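Local coordinates for protein citrate lyase, subunit 1 (Methanosaeta concilii, PDB 6HXI) that probably catalyses, as one subunit of ATP citrate lyase, the ATP-driven cleavage of citrate with coenzyme A to give oxaloacetate and acetyl-CoA, at residues Pro269-Val273 with Ser328-Asn332; Ser261-Leu267 with Ala300-Ser306; Tyr18-Leu23 with Ala185-Phe189; Asp163-Lys167 with Val179-Thr184. All coordinates share one frame; numbering follows the deposited sequence.

Interaction 1: Pro269-Val273 with Ser328-Asn332; sequences PEGRV and SKNPN
Arg272 NH2 gives a hydrogen bond of 2.8 Å to the backbone oxygen Asn332 O, the shorter of the two polar bonds that join these loops. It is not straight: the N-H...O angle is 136°, the oxygen is tilted from the guanidinium plane, and NH2 stands above the carbonyl plane instead of on a lone pair. A second carbonyl shares the load, because NE of Arg272 bonds Gly333 O just beyond the segment. The guanidinium thus hangs on two successive backbone oxygens, a task that suits arginine with its several N-H groups. Its chain leaves CB between the backbone N and carbonyl carbon (chi1 63°) and bends at chi3, which swings the head across the Asn332 side chain, where NE passes 3.7 Å from Asn332 CB. The amide of Asn330 lies beside the arginine, its plane turned only 27° from that of the guanidinium. Asn332 itself has a positive phi, a backbone shape that asparagine tolerates well.

At the far end, Ser328 OG donates to Glu270 OE1 over 3.1 Å, meeting the oxygen nearly along the C-O axis. Glu270 is bent at chi2, and this turn carries its carboxylate over to the serine.

The two loops lead into strands 273-275 and 334-338, neighbours in the parallel sheet of the citrate-binding region, and Arg272 also pairs through its backbone with Val335. Because the guanidinium is met by neutral carbonyls, its grip depends on the loop's backbone shape, and the surface position suggests that water screens both charged side chains.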
loop_
_atom_site.group_PDB
_atom_site.type_symbol
_atom_site.label_atom_id
_atom_site.label_comp_id
_atom_site.label_asym_id
_atom_site.label_seq_id
_atom_site.Cartn_x
_atom_site.Cartn_y
_atom_site.Cartn_z
ATOM N N PRO C 269 -3.768 -65.096 -18.724
ATOM C CA PRO C 269 -2.794 -64.190 -19.386
ATOM C C PRO C 269 -2.663 -64.390 -20.908
ATOM O O PRO C 269 -2.449 -63.411 -21.633
ATOM C CB PRO C 269 -1.462 -64.497 -18.679
ATOM C CG PRO C 269 -1.820 -65.228 -17.444
ATOM C CD PRO C 269 -3.124 -65.919 -17.679
ATOM N N GLU C 270 -2.822 -65.650 -21.388
ATOM C CA GLU C 270 -2.730 -66.003 -22.808
ATOM C C GLU C 270 -4.058 -65.839 -23.592
ATOM O O GLU C 270 -4.151 -66.281 -24.744
ATOM C CB GLU C 270 -2.148 -67.428 -22.996
ATOM C CG GLU C 270 -0.824 -67.692 -22.287
ATOM C CD GLU C 270 0.246 -66.635 -22.467
ATOM O OE1 GLU C 270 0.611 -66.344 -23.630
ATOM O OE2 GLU C 270 0.716 -66.095 -21.438
ATOM N N GLY C 271 -5.050 -65.189 -22.985
ATOM C CA GLY C 271 -6.341 -64.931 -23.617
ATOM C C GLY C 271 -6.274 -63.804 -24.631
ATOM O O GLY C 271 -5.548 -62.825 -24.419
ATOM N N ARG C 272 -7.018 -63.932 -25.744
ATOM C CA ARG C 272 -7.025 -62.915 -26.797
ATOM C C ARG C 272 -8.156 -61.862 -26.625
ATOM O O ARG C 272 -8.150 -60.867 -27.353
ATOM C CB ARG C 272 -7.012 -63.535 -28.218
ATOM C CG ARG C 272 -8.222 -64.398 -28.609
ATOM C CD ARG C 272 -8.136 -64.927 -30.044
ATOM N NE ARG C 272 -8.041 -63.846 -31.030
ATOM C CZ ARG C 272 -9.083 -63.223 -31.573
ATOM N NH1 ARG C 272 -10.321 -63.586 -31.259
ATOM N NH2 ARG C 272 -8.897 -62.233 -32.434
ATOM N N VAL C 273 -9.086 -62.049 -25.651
ATOM C CA VAL C 273 -10.150 -61.056 -25.410
ATOM C C VAL C 273 -9.885 -60.246 -24.124
ATOM O O VAL C 273 -9.964 -60.775 -23.003
ATOM C CB VAL C 273 -11.607 -61.593 -25.451
ATOM C CG1 VAL C 273 -12.621 -60.438 -25.420
ATOM C CG2 VAL C 273 -11.840 -62.489 -26.653
ATOM N N SER C 328 2.792 -61.420 -24.843
ATOM C CA SER C 328 2.748 -62.534 -25.787
ATOM C C SER C 328 2.153 -62.116 -27.135
ATOM O O SER C 328 1.215 -61.319 -27.180
ATOM C CB SER C 328 1.928 -63.676 -25.199
ATOM O OG SER C 328 2.002 -64.858 -25.982
ATOM N N LYS C 329 2.700 -62.663 -28.231
ATOM C CA LYS C 329 2.223 -62.409 -29.589
ATOM C C LYS C 329 1.337 -63.584 -30.003
ATOM O O LYS C 329 1.792 -64.735 -30.021
ATOM C CB LYS C 329 3.399 -62.190 -30.558
ATOM C CG LYS C 329 2.986 -61.655 -31.927
ATOM C CD LYS C 329 4.190 -61.176 -32.728
ATOM C CE LYS C 329 3.847 -60.916 -34.173
ATOM N NZ LYS C 329 4.865 -60.057 -34.829
ATOM N N ASN C 330 0.061 -63.287 -30.294
ATOM C CA ASN C 330 -0.937 -64.297 -30.621
ATOM C C ASN C 330 -1.480 -64.210 -32.057
ATOM O O ASN C 330 -1.949 -63.134 -32.448
ATOM C CB ASN C 330 -2.093 -64.194 -29.615
ATOM C CG ASN C 330 -2.967 -65.416 -29.492
ATOM O OD1 ASN C 330 -4.131 -65.423 -29.910
ATOM N ND2 ASN C 330 -2.460 -66.444 -28.824
ATOM N N PRO C 331 -1.488 -65.335 -32.839
ATOM C CA PRO C 331 -2.140 -65.302 -34.167
ATOM C C PRO C 331 -3.652 -65.103 -33.970
ATOM O O PRO C 331 -4.167 -65.415 -32.888
ATOM C CB PRO C 331 -1.801 -66.663 -34.775
ATOM C CG PRO C 331 -1.530 -67.546 -33.628
ATOM C CD PRO C 331 -1.007 -66.694 -32.508
ATOM N N ASN C 332 -4.349 -64.541 -34.990
ATOM C CA ASN C 332 -5.762 -64.082 -35.000
ATOM C C ASN C 332 -5.798 -62.687 -34.330
ATOM O O ASN C 332 -6.839 -62.026 -34.317
ATOM C CB ASN C 332 -6.778 -65.026 -34.273
ATOM C CG ASN C 332 -6.672 -66.529 -34.448
ATOM O OD1 ASN C 332 -7.157 -67.289 -33.596
ATOM N ND2 ASN C 332 -6.073 -67.005 -35.539
#

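Interaction 2: Ser261-Leu267 with Ala300-Ser306; sequences SLKLTIL and ANYGEYS
Backbone bonds tie Ser261-Leu267 to Ala300-Ser306 as a two-stranded antiparallel ribbon, the axes 4.6 Å apart. Ser261 with Ser306, Lys263 with Glu304 and Thr265 with Tyr302 are the hydrogen-bonded pairs; the shortest bond runs from Lys263 N to Glu304 O, 2.7 Å. Beyond the strand end Leu267 N reaches Ala300 O.

Side-chain polar bonds gather on Glu304. Its CG lies opposite the backbone N (chi1 -171°) and the chain turns at chi2, laying the carboxylate beside the serines. Ser261 OG donates to Glu304 OE1 at 3.1 Å and Ser306 OG to Glu304 OE2 at 2.7 Å, both on the syn side. Lys263 sends NZ to Gly274 O of the neighbouring alpha-subunit chain, while its CD passes 3.7 Å from Glu304 OE1.

Apolar contacts fill the other face: Leu262 CD1 lies 3.7 Å from Tyr305 CB, and the Leu264 side chain crosses that of Asn301 at about a right angle, CD1 near ND2; Asn301 OD1 accepts from Thr275 N. These branched leucines suit a face packed on helices 246-256 and 311-325.

Ser306 lies beside bound citrate, so Glu304, accepting from its OG, probably restrains that hydroxyl's rotation; the two serines give the buried carboxylate oxygens hydrogen-bond donors.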
loop_
_atom_site.group_PDB
_atom_site.type_symbol
_atom_site.label_atom_id
_atom_site.label_comp_id
_atom_site.label_asym_id
_atom_site.label_seq_id
_atom_site.Cartn_x
_atom_site.Cartn_y
_atom_site.Cartn_z
ATOM N N SER C 261 -13.728 -46.510 -8.401
ATOM C CA SER C 261 -13.444 -47.944 -8.442
ATOM C C SER C 261 -12.547 -48.292 -9.623
ATOM O O SER C 261 -12.787 -47.824 -10.730
ATOM C CB SER C 261 -14.742 -48.744 -8.508
ATOM O OG SER C 261 -14.485 -50.136 -8.424
ATOM N N LEU C 262 -11.476 -49.052 -9.359
ATOM C CA LEU C 262 -10.512 -49.550 -10.334
ATOM C C LEU C 262 -10.247 -50.984 -9.866
ATOM O O LEU C 262 -9.622 -51.189 -8.814
ATOM C CB LEU C 262 -9.181 -48.741 -10.322
ATOM C CG LEU C 262 -9.131 -47.236 -10.767
ATOM C CD1 LEU C 262 -9.800 -46.985 -12.112
ATOM C CD2 LEU C 262 -9.579 -46.287 -9.674
ATOM N N LYS C 263 -10.802 -51.970 -10.592
ATOM C CA LYS C 263 -10.695 -53.381 -10.243
ATOM C C LYS C 263 -10.180 -54.177 -11.429
ATOM O O LYS C 263 -10.630 -53.966 -12.544
ATOM C CB LYS C 263 -12.055 -53.932 -9.747
ATOM C CG LYS C 263 -12.632 -53.206 -8.508
ATOM C CD LYS C 263 -13.925 -53.818 -7.944
ATOM C CE LYS C 263 -13.669 -54.842 -6.845
ATOM N NZ LYS C 263 -14.867 -55.678 -6.532
ATOM N N LEU C 264 -9.215 -55.069 -11.199
ATOM C CA LEU C 264 -8.656 -55.941 -12.231
ATOM C C LEU C 264 -8.375 -57.341 -11.678
ATOM O O LEU C 264 -7.719 -57.487 -10.647
ATOM C CB LEU C 264 -7.391 -55.333 -12.879
ATOM C CG LEU C 264 -6.571 -56.239 -13.827
ATOM C CD1 LEU C 264 -7.347 -56.583 -15.109
ATOM C CD2 LEU C 264 -5.236 -55.622 -14.159
ATOM N N THR C 265 -8.881 -58.360 -12.379
ATOM C CA THR C 265 -8.693 -59.781 -12.077
ATOM C C THR C 265 -8.262 -60.462 -13.376
ATOM O O THR C 265 -9.037 -60.502 -14.337
ATOM C CB THR C 265 -9.997 -60.412 -11.502
ATOM O OG1 THR C 265 -10.458 -59.660 -10.374
ATOM C CG2 THR C 265 -9.831 -61.890 -11.122
ATOM N N ILE C 266 -7.042 -61.000 -13.408
ATOM C CA ILE C 266 -6.569 -61.732 -14.586
ATOM C C ILE C 266 -7.134 -63.146 -14.501
ATOM O O ILE C 266 -6.981 -63.822 -13.473
ATOM C CB ILE C 266 -5.022 -61.707 -14.760
ATOM C CG1 ILE C 266 -4.473 -60.272 -14.641
ATOM C CG2 ILE C 266 -4.614 -62.355 -16.103
ATOM C CD1 ILE C 266 -2.996 -60.197 -14.263
ATOM N N LEU C 267 -7.824 -63.570 -15.570
ATOM C CA LEU C 267 -8.437 -64.894 -15.662
ATOM C C LEU C 267 -7.530 -65.829 -16.460
ATOM O O LEU C 267 -7.383 -67.000 -16.100
ATOM C CB LEU C 267 -9.821 -64.821 -16.339
ATOM C CG LEU C 267 -10.861 -63.834 -15.794
ATOM C CD1 LEU C 267 -12.053 -63.719 -16.732
ATOM C CD2 LEU C 267 -11.349 -64.236 -14.423
ATOM N N ALA C 300 -9.498 -63.052 -21.202
ATOM C CA ALA C 300 -8.230 -62.815 -20.533
ATOM C C ALA C 300 -8.318 -62.169 -19.150
ATOM O O ALA C 300 -7.391 -62.328 -18.339
ATOM C CB ALA C 300 -7.336 -61.998 -21.428
ATOM N N ASN C 301 -9.409 -61.424 -18.884
ATOM C CA ASN C 301 -9.572 -60.740 -17.602
ATOM C C ASN C 301 -11.008 -60.306 -17.328
ATOM O O ASN C 301 -11.838 -60.266 -18.245
ATOM C CB ASN C 301 -8.687 -59.478 -17.569
ATOM C CG ASN C 301 -9.235 -58.343 -18.414
ATOM O OD1 ASN C 301 -9.373 -58.445 -19.635
ATOM N ND2 ASN C 301 -9.602 -57.256 -17.779
ATOM N N TYR C 302 -11.276 -59.941 -16.061
ATOM C CA TYR C 302 -12.505 -59.308 -15.602
ATOM C C TYR C 302 -12.029 -58.040 -14.925
ATOM O O TYR C 302 -11.342 -58.094 -13.906
ATOM C CB TYR C 302 -13.386 -60.155 -14.642
ATOM C CG TYR C 302 -14.475 -59.295 -14.041
ATOM C CD1 TYR C 302 -15.602 -58.948 -14.782
ATOM C CD2 TYR C 302 -14.292 -58.670 -12.808
ATOM C CE1 TYR C 302 -16.524 -58.016 -14.308
ATOM C CE2 TYR C 302 -15.202 -57.722 -12.332
ATOM C CZ TYR C 302 -16.335 -57.427 -13.070
ATOM O OH TYR C 302 -17.258 -56.528 -12.583
ATOM N N GLY C 303 -12.373 -56.918 -15.522
ATOM C CA GLY C 303 -12.010 -55.595 -15.034
ATOM C C GLY C 303 -13.212 -54.675 -14.957
ATOM O O GLY C 303 -14.263 -54.939 -15.568
ATOM N N GLU C 304 -13.037 -53.563 -14.233
ATOM C CA GLU C 304 -14.078 -52.583 -13.957
ATOM C C GLU C 304 -13.443 -51.289 -13.429
ATOM O O GLU C 304 -12.543 -51.328 -12.594
ATOM C CB GLU C 304 -14.997 -53.188 -12.869
ATOM C CG GLU C 304 -16.266 -52.442 -12.569
ATOM C CD GLU C 304 -16.174 -51.508 -11.380
ATOM O OE1 GLU C 304 -16.165 -51.986 -10.223
ATOM O OE2 GLU C 304 -16.111 -50.283 -11.614
ATOM N N TYR C 305 -13.922 -50.159 -13.927
ATOM C CA TYR C 305 -13.588 -48.807 -13.477
ATOM C C TYR C 305 -14.901 -48.018 -13.475
ATOM O O TYR C 305 -15.708 -48.162 -14.390
ATOM C CB TYR C 305 -12.488 -48.130 -14.323
ATOM C CG TYR C 305 -12.947 -47.626 -15.670
ATOM C CD1 TYR C 305 -12.982 -48.469 -16.778
ATOM C CD2 TYR C 305 -13.332 -46.301 -15.845
ATOM C CE1 TYR C 305 -13.404 -48.007 -18.021
ATOM C CE2 TYR C 305 -13.776 -45.831 -17.079
ATOM C CZ TYR C 305 -13.801 -46.686 -18.168
ATOM O OH TYR C 305 -14.243 -46.225 -19.376
ATOM N N SER C 306 -15.158 -47.262 -12.419
ATOM C CA SER C 306 -16.372 -46.456 -12.277
ATOM C C SER C 306 -16.142 -45.433 -11.181
ATOM O O SER C 306 -15.019 -45.277 -10.730
ATOM C CB SER C 306 -17.565 -47.345 -11.936
ATOM O OG SER C 306 -17.282 -48.051 -10.740
#

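Interaction 3: Tyr18-Leu23 with Ala185-Phe189; sequences YLPEYL and ALWRF
The short 3-10 turn of Leu19-Glu21 sits against one side of helix 173-192, with Tyr22 CA only 5.1 Å from Ala185 CA and Leu19 opposite Phe189. Inside the turn Leu19 O accepts from both Tyr22 N and Leu23 N, closing the turn, with Tyr22 directed at the helix.

Tyr22 lays one ring face on Arg188 CB, which stands 3.9 Å from the ring centroid and 20° off the normal, a CH-pi contact displaced toward the CD1 rim. At the opposite rim, under the same face, CE2 comes 3.7 Å from Phe189 CA, making the tyrosine a flat plate along the helix surface. Its chi1 of -53° puts the ring opposite the carbonyl carbon, in line with the helix, and its hydroxyl reaches Arg230. Small Ala185 suits the close approach: its CB is 3.8 Å from Tyr22 CB and touches Leu23 CB as well. Leu19 inserts its CD1 branch among Ala185, Leu186 and Phe189, 3.8 Å from Phe189 CB. The Phe189 ring offers its edge to Tyr18 CB, while Leu14 and Leu15 of helix 8-18 also pack against this ring.

A water links the two parts on the polar rim, donating to Tyr22 O at 2.7 Å and accepting from Arg188 NE in the guanidinium plane. The tip of that arginine forms a salt bridge with Asp160.

No direct hydrogen bond spans the segments, so the turn after helix 8-18 is attached to this helix of the ATP-grasp region by shape and apolar contact, while the water satisfies a carbonyl and an N-H at the border.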
loop_
_atom_site.group_PDB
_atom_site.type_symbol
_atom_site.label_atom_id
_atom_site.label_comp_id
_atom_site.label_asym_id
_atom_site.label_seq_id
_atom_site.Cartn_x
_atom_site.Cartn_y
_atom_site.Cartn_z
ATOM N N TYR C 18 -7.483 -60.625 20.453
ATOM C CA TYR C 18 -8.616 -59.775 20.823
ATOM C C TYR C 18 -9.781 -60.476 21.583
ATOM O O TYR C 18 -10.497 -59.776 22.306
ATOM C CB TYR C 18 -9.108 -58.992 19.582
ATOM C CG TYR C 18 -7.989 -58.137 19.032
ATOM C CD1 TYR C 18 -7.535 -57.019 19.730
ATOM C CD2 TYR C 18 -7.276 -58.532 17.905
ATOM C CE1 TYR C 18 -6.441 -56.280 19.283
ATOM C CE2 TYR C 18 -6.170 -57.808 17.458
ATOM C CZ TYR C 18 -5.758 -56.680 18.150
ATOM O OH TYR C 18 -4.671 -55.942 17.728
ATOM N N LEU C 19 -9.915 -61.813 21.533
ATOM C CA LEU C 19 -10.985 -62.454 22.315
ATOM C C LEU C 19 -10.796 -62.322 23.866
ATOM O O LEU C 19 -11.810 -62.098 24.537
ATOM C CB LEU C 19 -11.263 -63.901 21.915
ATOM C CG LEU C 19 -12.622 -64.454 22.399
ATOM C CD1 LEU C 19 -13.773 -63.983 21.500
ATOM C CD2 LEU C 19 -12.595 -65.970 22.476
ATOM N N PRO C 20 -9.561 -62.355 24.452
ATOM C CA PRO C 20 -9.433 -62.166 25.916
ATOM C C PRO C 20 -9.846 -60.784 26.465
ATOM O O PRO C 20 -9.702 -60.554 27.663
ATOM C CB PRO C 20 -7.947 -62.449 26.184
ATOM C CG PRO C 20 -7.454 -63.164 24.994
ATOM C CD PRO C 20 -8.241 -62.635 23.853
ATOM N N GLU C 21 -10.370 -59.887 25.602
ATOM C CA GLU C 21 -10.847 -58.536 25.931
ATOM C C GLU C 21 -12.351 -58.529 26.224
ATOM O O GLU C 21 -12.854 -57.596 26.845
ATOM C CB GLU C 21 -10.549 -57.562 24.773
ATOM C CG GLU C 21 -9.105 -57.088 24.731
ATOM C CD GLU C 21 -8.728 -56.168 23.584
ATOM O OE1 GLU C 21 -9.580 -55.362 23.143
ATOM O OE2 GLU C 21 -7.553 -56.224 23.157
ATOM N N TYR C 22 -13.058 -59.570 25.762
ATOM C CA TYR C 22 -14.501 -59.789 25.917
ATOM C C TYR C 22 -14.764 -60.944 26.906
ATOM O O TYR C 22 -15.751 -60.934 27.647
ATOM C CB TYR C 22 -15.124 -60.124 24.536
ATOM C CG TYR C 22 -14.817 -59.113 23.448
ATOM C CD1 TYR C 22 -15.345 -57.826 23.495
ATOM C CD2 TYR C 22 -13.987 -59.438 22.382
ATOM C CE1 TYR C 22 -15.069 -56.893 22.494
ATOM C CE2 TYR C 22 -13.711 -58.516 21.369
ATOM C CZ TYR C 22 -14.252 -57.242 21.430
ATOM O OH TYR C 22 -13.971 -56.315 20.449
ATOM N N LEU C 23 -13.859 -61.929 26.898
ATOM C CA LEU C 23 -13.877 -63.153 27.693
ATOM C C LEU C 23 -12.611 -63.202 28.574
ATOM O O LEU C 23 -11.780 -62.292 28.505
ATOM C CB LEU C 23 -13.855 -64.309 26.666
ATOM C CG LEU C 23 -14.323 -65.695 27.075
ATOM C CD1 LEU C 23 -15.766 -65.679 27.575
ATOM C CD2 LEU C 23 -14.182 -66.659 25.909
ATOM N N ALA C 185 -18.932 -63.563 23.557
ATOM C CA ALA C 185 -17.638 -62.916 23.326
ATOM C C ALA C 185 -17.263 -63.000 21.844
ATOM O O ALA C 185 -16.768 -62.022 21.279
ATOM C CB ALA C 185 -16.568 -63.590 24.169
ATOM N N LEU C 186 -17.528 -64.166 21.216
ATOM C CA LEU C 186 -17.248 -64.420 19.802
ATOM C C LEU C 186 -18.046 -63.488 18.904
ATOM O O LEU C 186 -17.497 -63.007 17.915
ATOM C CB LEU C 186 -17.488 -65.885 19.424
ATOM C CG LEU C 186 -16.856 -66.346 18.105
ATOM C CD1 LEU C 186 -15.371 -66.583 18.269
ATOM C CD2 LEU C 186 -17.528 -67.606 17.601
ATOM N N TRP C 187 -19.319 -63.199 19.275
ATOM C CA TRP C 187 -20.168 -62.241 18.555
ATOM C C TRP C 187 -19.575 -60.827 18.651
ATOM O O TRP C 187 -19.559 -60.108 17.656
ATOM C CB TRP C 187 -21.617 -62.233 19.068
ATOM C CG TRP C 187 -22.452 -61.234 18.323
ATOM C CD1 TRP C 187 -22.957 -61.366 17.063
ATOM C CD2 TRP C 187 -22.731 -59.891 18.728
ATOM N NE1 TRP C 187 -23.581 -60.203 16.677
ATOM C CE2 TRP C 187 -23.434 -59.271 17.669
ATOM C CE3 TRP C 187 -22.423 -59.135 19.874
ATOM C CZ2 TRP C 187 -23.895 -57.951 17.749
ATOM C CZ3 TRP C 187 -22.890 -57.833 19.960
ATOM C CH2 TRP C 187 -23.612 -57.250 18.904
ATOM N N ARG C 188 -19.100 -60.435 19.849
ATOM C CA ARG C 188 -18.504 -59.120 20.092
ATOM C C ARG C 188 -17.231 -58.994 19.263
ATOM O O ARG C 188 -17.012 -57.972 18.619
ATOM C CB ARG C 188 -18.226 -58.929 21.595
ATOM C CG ARG C 188 -19.479 -58.927 22.458
ATOM C CD ARG C 188 -19.178 -58.345 23.830
ATOM N NE ARG C 188 -20.149 -58.762 24.845
ATOM C CZ ARG C 188 -21.309 -58.152 25.087
ATOM N NH1 ARG C 188 -21.685 -57.104 24.359
ATOM N NH2 ARG C 188 -22.116 -58.603 26.036
ATOM N N PHE C 189 -16.448 -60.072 19.216
ATOM C CA PHE C 189 -15.242 -60.189 18.419
ATOM C C PHE C 189 -15.584 -60.073 16.921
ATOM O O PHE C 189 -14.916 -59.348 16.201
ATOM C CB PHE C 189 -14.543 -61.520 18.752
ATOM C CG PHE C 189 -13.389 -61.924 17.867
ATOM C CD1 PHE C 189 -12.153 -61.298 17.981
ATOM C CD2 PHE C 189 -13.528 -62.961 16.945
ATOM C CE1 PHE C 189 -11.083 -61.673 17.165
ATOM C CE2 PHE C 189 -12.457 -63.336 16.128
ATOM C CZ PHE C 189 -11.238 -62.687 16.244
HETATM O O HOH W 1 -18.172 -60.763 26.381
#

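Interaction 4: Asp163-Lys167 with Val179-Thr184; sequences DVGSK and VEEFIT
The carboxylate of Glu180 lies under the backbone of Gly165, which meets it from above its plane: Gly165 CA stands over one face, and Gly165 N, more obliquely placed, is 2.9 Å from Glu180 OE2. Near the plane, beyond the OE2 edge, comes Asp163 OD1 at 4.2 Å, a like charge that would probably disfavour full ionisation of both acids together. An extended chain, with CG opposite the backbone N (chi1 168°), carries the Glu180 acid out from the helix to this place. Glycine suits the spot, since with no CB beside it OE2 can approach the main chain closely.

These residues join the loop after strand 149-154 to helix 173-192, which packs on the antiparallel sheet of the ATP-grasp region. Ser166 is the centre of an inverse gamma turn, and its hydroxyl donates to Asp163 OD2, a bond that links the bend back to Asp163.

Next to the acid the contact turns apolar. Val164 CG1 meets Ile183 CD1 at 3.5 Å, the side chains crossing at a slant, and both rest on Ile151. The other branch, Val164 CG2, lies 3.6 Å from Thr184 OG1, whose hydroxyl donates to Glu180 O from the face opposite Thr184 N. Lys167, bent at chi3 and chi4, curls over the helix and lays its CE 3.7 Å from Val179 CG1, while its CD slides past Ile183 CD1 and Phe133 flanks the aliphatic chain.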
loop_
_atom_site.group_PDB
_atom_site.type_symbol
_atom_site.label_atom_id
_atom_site.label_comp_id
_atom_site.label_asym_id
_atom_site.label_seq_id
_atom_site.Cartn_x
_atom_site.Cartn_y
_atom_site.Cartn_z
ATOM N N ASP C 163 -30.987 -63.553 25.974
ATOM C CA ASP C 163 -30.599 -64.546 26.969
ATOM C C ASP C 163 -30.086 -65.731 26.150
ATOM O O ASP C 163 -30.877 -66.575 25.708
ATOM C CB ASP C 163 -31.788 -64.947 27.860
ATOM C CG ASP C 163 -31.524 -66.173 28.726
ATOM O OD1 ASP C 163 -30.640 -66.100 29.607
ATOM O OD2 ASP C 163 -32.176 -67.216 28.491
ATOM N N VAL C 164 -28.760 -65.744 25.883
ATOM C CA VAL C 164 -28.060 -66.779 25.105
ATOM C C VAL C 164 -28.154 -68.132 25.819
ATOM O O VAL C 164 -28.224 -69.164 25.152
ATOM C CB VAL C 164 -26.598 -66.376 24.729
ATOM C CG1 VAL C 164 -25.899 -67.477 23.945
ATOM C CG2 VAL C 164 -26.564 -65.070 23.933
ATOM N N GLY C 165 -28.240 -68.092 27.156
ATOM C CA GLY C 165 -28.412 -69.241 28.040
ATOM C C GLY C 165 -29.298 -70.323 27.465
ATOM O O GLY C 165 -28.885 -71.481 27.430
ATOM N N SER C 166 -30.491 -69.936 26.946
ATOM C CA SER C 166 -31.440 -70.829 26.270
ATOM C C SER C 166 -30.819 -71.344 24.936
ATOM O O SER C 166 -31.018 -70.805 23.842
ATOM C CB SER C 166 -32.781 -70.140 26.068
ATOM O OG SER C 166 -33.253 -69.645 27.308
ATOM N N LYS C 167 -30.004 -72.388 25.116
ATOM C CA LYS C 167 -29.201 -73.165 24.190
ATOM C C LYS C 167 -29.466 -74.658 24.549
ATOM O O LYS C 167 -30.461 -74.949 25.233
ATOM C CB LYS C 167 -27.738 -72.804 24.452
ATOM C CG LYS C 167 -26.799 -73.002 23.268
ATOM C CD LYS C 167 -25.615 -72.037 23.290
ATOM C CE LYS C 167 -24.655 -72.261 24.439
ATOM N NZ LYS C 167 -25.054 -71.504 25.654
ATOM N N VAL C 179 -19.999 -71.896 27.427
ATOM C CA VAL C 179 -20.277 -71.796 25.988
ATOM C C VAL C 179 -21.084 -70.515 25.713
ATOM O O VAL C 179 -20.816 -69.836 24.729
ATOM C CB VAL C 179 -20.932 -73.075 25.378
ATOM C CG1 VAL C 179 -21.082 -72.936 23.869
ATOM C CG2 VAL C 179 -20.110 -74.320 25.689
ATOM N N GLU C 180 -22.076 -70.198 26.590
ATOM C CA GLU C 180 -22.922 -68.994 26.533
ATOM C C GLU C 180 -22.007 -67.760 26.521
ATOM O O GLU C 180 -22.148 -66.919 25.642
ATOM C CB GLU C 180 -23.869 -68.966 27.755
ATOM C CG GLU C 180 -24.604 -67.656 27.998
ATOM C CD GLU C 180 -25.409 -67.592 29.286
ATOM O OE1 GLU C 180 -24.935 -68.115 30.321
ATOM O OE2 GLU C 180 -26.508 -66.991 29.267
ATOM N N GLU C 181 -21.026 -67.714 27.451
ATOM C CA GLU C 181 -20.044 -66.649 27.596
ATOM C C GLU C 181 -19.083 -66.599 26.402
ATOM O O GLU C 181 -18.743 -65.496 25.942
ATOM C CB GLU C 181 -19.282 -66.787 28.925
ATOM C CG GLU C 181 -19.980 -66.094 30.091
ATOM C CD GLU C 181 -19.990 -66.811 31.434
ATOM O OE1 GLU C 181 -18.898 -67.135 31.958
ATOM O OE2 GLU C 181 -21.099 -67.000 31.991
ATOM N N PHE C 182 -18.660 -67.786 25.898
ATOM C CA PHE C 182 -17.742 -67.878 24.767
ATOM C C PHE C 182 -18.351 -67.388 23.457
ATOM O O PHE C 182 -17.680 -66.646 22.713
ATOM C CB PHE C 182 -17.152 -69.299 24.623
ATOM C CG PHE C 182 -16.434 -69.546 23.316
ATOM C CD1 PHE C 182 -15.223 -68.924 23.040
ATOM C CD2 PHE C 182 -17.011 -70.333 22.325
ATOM C CE1 PHE C 182 -14.587 -69.111 21.814
ATOM C CE2 PHE C 182 -16.376 -70.515 21.095
ATOM C CZ PHE C 182 -15.164 -69.908 20.853
ATOM N N ILE C 183 -19.602 -67.794 23.162
ATOM C CA ILE C 183 -20.264 -67.407 21.900
ATOM C C ILE C 183 -20.734 -65.937 21.957
ATOM O O ILE C 183 -20.801 -65.283 20.908
ATOM C CB ILE C 183 -21.357 -68.408 21.427
ATOM C CG1 ILE C 183 -22.661 -68.318 22.256
ATOM C CG2 ILE C 183 -20.796 -69.857 21.395
ATOM C CD1 ILE C 183 -23.834 -69.152 21.654
ATOM N N THR C 184 -20.978 -65.405 23.193
ATOM C CA THR C 184 -21.349 -63.999 23.423
ATOM C C THR C 184 -20.129 -63.124 23.104
ATOM O O THR C 184 -20.276 -62.093 22.449
ATOM C CB THR C 184 -21.924 -63.799 24.851
ATOM O OG1 THR C 184 -23.188 -64.464 24.923
ATOM C CG2 THR C 184 -22.128 -62.331 25.225
#

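In the fold
The four contacts form two pairs on opposite sides of the chain's centre. Interactions 3 and 4 share helix 173-192 in the ATP-grasp region, their centres about 13 Å apart, and touch where Leu19 and Leu23 pack on Glu181 and Phe182. Interaction 3 spans the sequence from Tyr18 to Phe189, and interaction 4 falls wholly within that span. Interactions 1 and 2 come later, in the citrate-binding region; their segments alternate along the chain, their centres lie about 18 Å apart, and they touch where Ala300 meets Val273. Between pairs the centres are about 37 to 57 Å apart, so the helix packing and the antiparallel strand pair of the citrate-binding region belong to separate regions of one chain.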